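Local coordinates for protein monopolin complex subunit CSM1 (Candida glabrata, PDB 6MJC) that serves as a subunit of the monopolin complex and binds a Dsn1 peptide, an interaction consistent with recruitment of monopolin to the kinetochore, at residues G42-K47 with I106-S111; D11-L16 with F33-G38. All coordinates share one frame; numbering follows the deposited sequence.

Contact 1 of 2, residues G42-K47 with I106-S111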
loop_
_atom_site.group_PDB
_atom_site.type_symbol
_atom_site.label_atom_id
_atom_site.label_comp_id
_atom_site.label_asym_id
_atom_site.label_seq_id
_atom_site.Cartn_x
_atom_site.Cartn_y
_atom_site.Cartn_z
ATOM N N GLY A 42 -10.365 2.567 -13.296
ATOM C CA GLY A 42 -9.624 1.391 -12.882
ATOM C C GLY A 42 -9.550 1.318 -11.383
ATOM O O GLY A 42 -9.559 2.342 -10.691
ATOM N N ILE A 43 -9.517 0.098 -10.863
ATOM C CA ILE A 43 -9.398 -0.130 -9.433
ATOM C C ILE A 43 -8.170 -0.983 -9.172
ATOM O O ILE A 43 -7.979 -2.026 -9.814
ATOM C CB ILE A 43 -10.650 -0.804 -8.850
ATOM C CG1 ILE A 43 -11.835 0.159 -8.872
ATOM C CG2 ILE A 43 -10.365 -1.267 -7.427
ATOM C CD1 ILE A 43 -13.138 -0.454 -8.394
ATOM N N MET A 44 -7.397 -0.586 -8.171
ATOM C CA MET A 44 -6.259 -1.333 -7.681
ATOM C C MET A 44 -6.445 -1.621 -6.199
ATOM O O MET A 44 -6.799 -0.720 -5.423
ATOM C CB MET A 44 -4.984 -0.541 -7.920
ATOM C CG MET A 44 -3.740 -1.228 -7.467
ATOM S SD MET A 44 -3.348 -2.585 -8.613
ATOM C CE MET A 44 -2.040 -3.251 -7.645
ATOM N N ASP A 45 -6.275 -2.887 -5.835
ATOM C CA ASP A 45 -6.249 -3.286 -4.446
ATOM C C ASP A 45 -4.805 -3.455 -4.003
ATOM O O ASP A 45 -3.956 -4.003 -4.729
ATOM C CB ASP A 45 -7.044 -4.579 -4.199
ATOM C CG ASP A 45 -8.544 -4.369 -4.201
ATOM O OD1 ASP A 45 -9.115 -3.958 -3.171
ATOM O OD2 ASP A 45 -9.165 -4.645 -5.233
ATOM N N TYR A 46 -4.523 -2.979 -2.805
ATOM C CA TYR A 46 -3.188 -3.119 -2.235
ATOM C C TYR A 46 -3.278 -3.063 -0.722
ATOM O O TYR A 46 -4.261 -2.588 -0.144
ATOM C CB TYR A 46 -2.222 -2.041 -2.766
ATOM C CG TYR A 46 -2.624 -0.590 -2.528
ATOM C CD1 TYR A 46 -2.199 0.076 -1.388
ATOM C CD2 TYR A 46 -3.375 0.110 -3.446
ATOM C CE1 TYR A 46 -2.555 1.431 -1.152
ATOM C CE2 TYR A 46 -3.743 1.463 -3.220
ATOM C CZ TYR A 46 -3.317 2.104 -2.086
ATOM O OH TYR A 46 -3.633 3.435 -1.847
ATOM N N LYS A 47 -2.212 -3.508 -0.088
ATOM C CA LYS A 47 -2.048 -3.445 1.359
ATOM C C LYS A 47 -0.903 -2.492 1.651
ATOM O O LYS A 47 0.107 -2.526 0.952
ATOM C CB LYS A 47 -1.749 -4.863 1.858
ATOM C CG LYS A 47 -1.663 -5.062 3.338
ATOM C CD LYS A 47 -1.328 -6.569 3.526
ATOM C CE LYS A 47 -1.074 -6.857 4.964
ATOM N NZ LYS A 47 -0.655 -8.252 5.095
ATOM N N ILE A 106 -0.346 10.120 -5.136
ATOM C CA ILE A 106 -0.565 10.883 -6.361
ATOM C C ILE A 106 -0.280 10.035 -7.592
ATOM O O ILE A 106 -1.044 10.064 -8.562
ATOM C CB ILE A 106 0.308 12.138 -6.368
ATOM C CG1 ILE A 106 -0.123 13.099 -5.261
ATOM C CG2 ILE A 106 0.209 12.845 -7.737
ATOM C CD1 ILE A 106 0.772 14.292 -5.076
ATOM N N LYS A 107 0.852 9.326 -7.602
ATOM C CA LYS A 107 1.205 8.444 -8.723
ATOM C C LYS A 107 0.129 7.396 -8.953
ATOM O O LYS A 107 -0.316 7.163 -10.092
ATOM C CB LYS A 107 2.545 7.764 -8.436
ATOM C CG LYS A 107 3.026 6.717 -9.457
ATOM C CD LYS A 107 3.202 7.314 -10.826
ATOM C CE LYS A 107 4.493 8.080 -10.946
ATOM N NZ LYS A 107 4.747 8.413 -12.380
ATOM N N MET A 108 -0.324 6.759 -7.875
ATOM C CA MET A 108 -1.365 5.739 -8.027
ATOM C C MET A 108 -2.645 6.359 -8.564
ATOM O O MET A 108 -3.283 5.807 -9.467
ATOM C CB MET A 108 -1.639 5.031 -6.701
ATOM C CG MET A 108 -2.729 3.969 -6.780
ATOM S SD MET A 108 -2.248 2.487 -7.633
ATOM C CE MET A 108 -1.180 1.782 -6.381
ATOM N N SER A 109 -3.033 7.520 -8.033
ATOM C CA SER A 109 -4.295 8.109 -8.418
ATOM C C SER A 109 -4.252 8.539 -9.876
ATOM O O SER A 109 -5.200 8.299 -10.631
ATOM C CB SER A 109 -4.608 9.285 -7.491
ATOM O OG SER A 109 -5.928 9.735 -7.739
ATOM N N LYS A 110 -3.137 9.113 -10.309
ATOM C CA LYS A 110 -3.049 9.568 -11.686
ATOM C C LYS A 110 -2.965 8.390 -12.641
ATOM O O LYS A 110 -3.539 8.434 -13.733
ATOM C CB LYS A 110 -1.836 10.464 -11.869
ATOM C CG LYS A 110 -1.999 11.870 -11.269
ATOM C CD LYS A 110 -0.797 12.758 -11.588
ATOM C CE LYS A 110 -0.993 14.177 -11.031
ATOM N NZ LYS A 110 0.229 15.025 -11.161
ATOM N N SER A 111 -2.224 7.351 -12.262
ATOM C CA SER A 111 -2.075 6.187 -13.126
ATOM C C SER A 111 -3.423 5.529 -13.362
ATOM O O SER A 111 -3.746 5.154 -14.495
ATOM C CB SER A 111 -1.079 5.204 -12.524
ATOM O OG SER A 111 0.189 5.813 -12.322
#
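M108 packs on M44 and Y46 in a small, buried, apolar helix-on-sheet contact. It joins helix 101-113 to strand 44-52, within the globular domain of Csm1. One helix residue meets two residues on the same face of the strand. The sulfur comes nearest M44: M108 SD lies 4.0 Å from M44 CG, and the two side chains cross at about a right angle. The methyl M108 CE lies between M44 CG, at 4.1 Å, and the CD2-CE2 side of the Y46 ring, with Y46 CD2 at 4.0 Å. It comes to the ring obliquely. M108 leaves the helix with CG anti to the backbone N (chi1 179°), and bends at chi2 and chi3 turn its methyl toward the Y46 ring. No hydrogen bond spans the two segments. In the helix, S111 OG donates to K107 O at 2.7 Å. S111 N reaches that oxygen from the opposite face of its carbonyl plane, so two bonds hold it. The hydroxyl of Y46 is hydrogen-bonded to Q37, and F104 meets the Y46 ring edge-to-face. Strands 30-37 and 63-69 flank strand 44-52 in the antiparallel sheet, and M108 also touches both, through Q37 and Y67.

Contact 2 of 2, residues D11-L16 with F33-G38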
loop_
_atom_site.group_PDB
_atom_site.type_symbol
_atom_site.label_atom_id
_atom_site.label_comp_id
_atom_site.label_asym_id
_atom_site.label_seq_id
_atom_site.Cartn_x
_atom_site.Cartn_y
_atom_site.Cartn_z
ATOM N N ASP A 11 -5.177 7.081 9.970
ATOM C CA ASP A 11 -6.524 7.645 10.087
ATOM C C ASP A 11 -6.794 8.670 8.993
ATOM O O ASP A 11 -7.913 8.778 8.479
ATOM C CB ASP A 11 -6.703 8.293 11.462
ATOM C CG ASP A 11 -6.878 7.285 12.553
ATOM O OD1 ASP A 11 -6.953 6.086 12.217
ATOM O OD2 ASP A 11 -6.932 7.692 13.734
ATOM N N LEU A 12 -5.802 9.486 8.674
ATOM C CA LEU A 12 -5.983 10.423 7.585
ATOM C C LEU A 12 -5.951 9.705 6.242
ATOM O O LEU A 12 -6.731 10.037 5.348
ATOM C CB LEU A 12 -4.928 11.515 7.678
ATOM C CG LEU A 12 -4.940 12.258 9.030
ATOM C CD1 LEU A 12 -3.848 13.370 8.817
ATOM C CD2 LEU A 12 -6.237 12.793 9.550
ATOM N N PHE A 13 -5.098 8.683 6.090
ATOM C CA PHE A 13 -5.006 7.999 4.800
ATOM C C PHE A 13 -6.346 7.386 4.398
ATOM O O PHE A 13 -6.746 7.460 3.222
ATOM C CB PHE A 13 -3.917 6.924 4.825
ATOM C CG PHE A 13 -3.575 6.399 3.453
ATOM C CD1 PHE A 13 -2.635 7.027 2.677
ATOM C CD2 PHE A 13 -4.236 5.323 2.933
ATOM C CE1 PHE A 13 -2.341 6.595 1.431
ATOM C CE2 PHE A 13 -3.960 4.867 1.669
ATOM C CZ PHE A 13 -3.000 5.509 0.905
ATOM N N GLU A 14 -7.095 6.860 5.378
ATOM C CA GLU A 14 -8.358 6.191 5.102
ATOM C C GLU A 14 -9.425 7.131 4.587
ATOM O O GLU A 14 -10.431 6.659 4.056
ATOM C CB GLU A 14 -8.884 5.471 6.354
ATOM C CG GLU A 14 -9.267 6.331 7.534
ATOM C CD GLU A 14 -9.673 5.497 8.743
ATOM O OE1 GLU A 14 -9.942 6.084 9.817
ATOM O OE2 GLU A 14 -9.721 4.254 8.612
ATOM N N HIS A 15 -9.273 8.444 4.788
ATOM C CA HIS A 15 -10.275 9.394 4.343
ATOM C C HIS A 15 -9.850 10.126 3.073
ATOM O O HIS A 15 -10.480 11.128 2.707
ATOM C CB HIS A 15 -10.561 10.412 5.453
ATOM C CG HIS A 15 -11.254 9.840 6.659
ATOM N ND1 HIS A 15 -10.580 9.491 7.810
ATOM C CD2 HIS A 15 -12.551 9.522 6.877
ATOM C CE1 HIS A 15 -11.437 9.009 8.693
ATOM N NE2 HIS A 15 -12.641 9.022 8.154
ATOM N N LEU A 16 -8.765 9.697 2.428
ATOM C CA LEU A 16 -8.332 10.330 1.188
ATOM C C LEU A 16 -9.338 10.069 0.075
ATOM O O LEU A 16 -10.047 9.067 0.083
ATOM C CB LEU A 16 -6.966 9.800 0.767
ATOM C CG LEU A 16 -5.763 10.293 1.563
ATOM C CD1 LEU A 16 -4.511 9.565 1.125
ATOM C CD2 LEU A 16 -5.589 11.765 1.401
ATOM N N PHE A 33 -3.039 -2.231 6.604
ATOM C CA PHE A 33 -4.429 -2.232 6.170
ATOM C C PHE A 33 -4.583 -2.488 4.685
ATOM O O PHE A 33 -3.710 -2.155 3.890
ATOM C CB PHE A 33 -5.140 -0.940 6.496
ATOM C CG PHE A 33 -4.426 0.284 6.068
ATOM C CD1 PHE A 33 -3.498 0.856 6.911
ATOM C CD2 PHE A 33 -4.697 0.897 4.864
ATOM C CE1 PHE A 33 -2.841 2.003 6.567
ATOM C CE2 PHE A 33 -4.048 2.083 4.512
ATOM C CZ PHE A 33 -3.114 2.627 5.362
ATOM N N ASP A 34 -5.711 -3.098 4.333
ATOM C CA ASP A 34 -6.024 -3.416 2.946
ATOM C C ASP A 34 -6.772 -2.223 2.376
ATOM O O ASP A 34 -7.617 -1.638 3.058
ATOM C CB ASP A 34 -6.916 -4.643 2.830
ATOM C CG ASP A 34 -6.143 -5.923 2.796
ATOM O OD1 ASP A 34 -4.919 -5.909 3.020
ATOM O OD2 ASP A 34 -6.777 -6.959 2.533
ATOM N N THR A 35 -6.482 -1.880 1.128
ATOM C CA THR A 35 -7.008 -0.671 0.515
ATOM C C THR A 35 -7.452 -1.008 -0.898
ATOM O O THR A 35 -6.828 -1.832 -1.580
ATOM C CB THR A 35 -5.941 0.428 0.415
ATOM O OG1 THR A 35 -5.273 0.575 1.665
ATOM C CG2 THR A 35 -6.576 1.749 0.044
ATOM N N SER A 36 -8.526 -0.366 -1.315
ATOM C CA SER A 36 -8.981 -0.297 -2.689
ATOM C C SER A 36 -8.922 1.163 -3.099
ATOM O O SER A 36 -9.417 2.037 -2.375
ATOM C CB SER A 36 -10.404 -0.871 -2.796
ATOM O OG SER A 36 -10.900 -0.721 -4.098
ATOM N N GLN A 37 -8.289 1.439 -4.223
ATOM C CA GLN A 37 -8.185 2.804 -4.711
ATOM C C GLN A 37 -8.628 2.859 -6.160
ATOM O O GLN A 37 -8.395 1.911 -6.920
ATOM C CB GLN A 37 -6.757 3.321 -4.593
ATOM C CG GLN A 37 -6.668 4.758 -4.845
ATOM C CD GLN A 37 -5.323 5.354 -4.625
ATOM O OE1 GLN A 37 -4.485 4.815 -3.937
ATOM N NE2 GLN A 37 -5.115 6.506 -5.220
ATOM N N GLY A 38 -9.294 3.944 -6.534
ATOM C CA GLY A 38 -9.638 4.196 -7.920
ATOM C C GLY A 38 -11.138 4.207 -8.139
ATOM O O GLY A 38 -11.927 3.764 -7.310
#
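Helix 5-13 packs through F13 on strand 30-37 of the antiparallel sheet, with F13 on F33 as the main pair. This is a buried, apolar helix-to-sheet contact of the Csm1 globular domain. The two rings meet obliquely, with centroids 5.7 Å apart and planes at 48°. F13 CD2 is 3.6 Å from F33 CE2 and 3.8 Å from F33 CZ. F13 comes to the F33 ring at its edge, near the plane of that ring. F13 carries CG anti to its own amide nitrogen (chi1 -168°), which sends the ring from the helix to the strand. Further along the strand, the methyl T35 CG2 lies 4.4 Å from F13 CE2, at the edge of the F13 ring. The chain makes a type I turn from F13 to L16, with L16 N bonded to F13 O at 3.1 Å. H15 ND1 donates to D11 O, one turn earlier, at 2.8 Å, with an N-H...O angle of 148°. The F13 ring also packs on Y46 and L48 of strand 44-52, which neighbours strand 30-37 in the sheet. L16 touches Y105 of helix 101-113, so the turn reaches the C-terminal helix as well.

How the contacts relate
Contacts 1 and 2 lie in series along the chain, and their centres are 11 Å apart. They share one sheet, where strands 30-37 and 44-52 are antiparallel neighbours. Two polar links join them directly. One is the side-chain bond from contact 1 to contact 2, with Y46 OH 2.6 Å from Q37 OE1. The other belongs to the backbone ladder of the sheet, with T35 N 2.7 Å from Y46 O. Y46 lies between the two helices, 101-113 and 5-13, so both contacts border on this one residue. The bound peptide lies near contact 1. Acidic side chains of the peptide are within long, weak ion-pair range of K47 and K107.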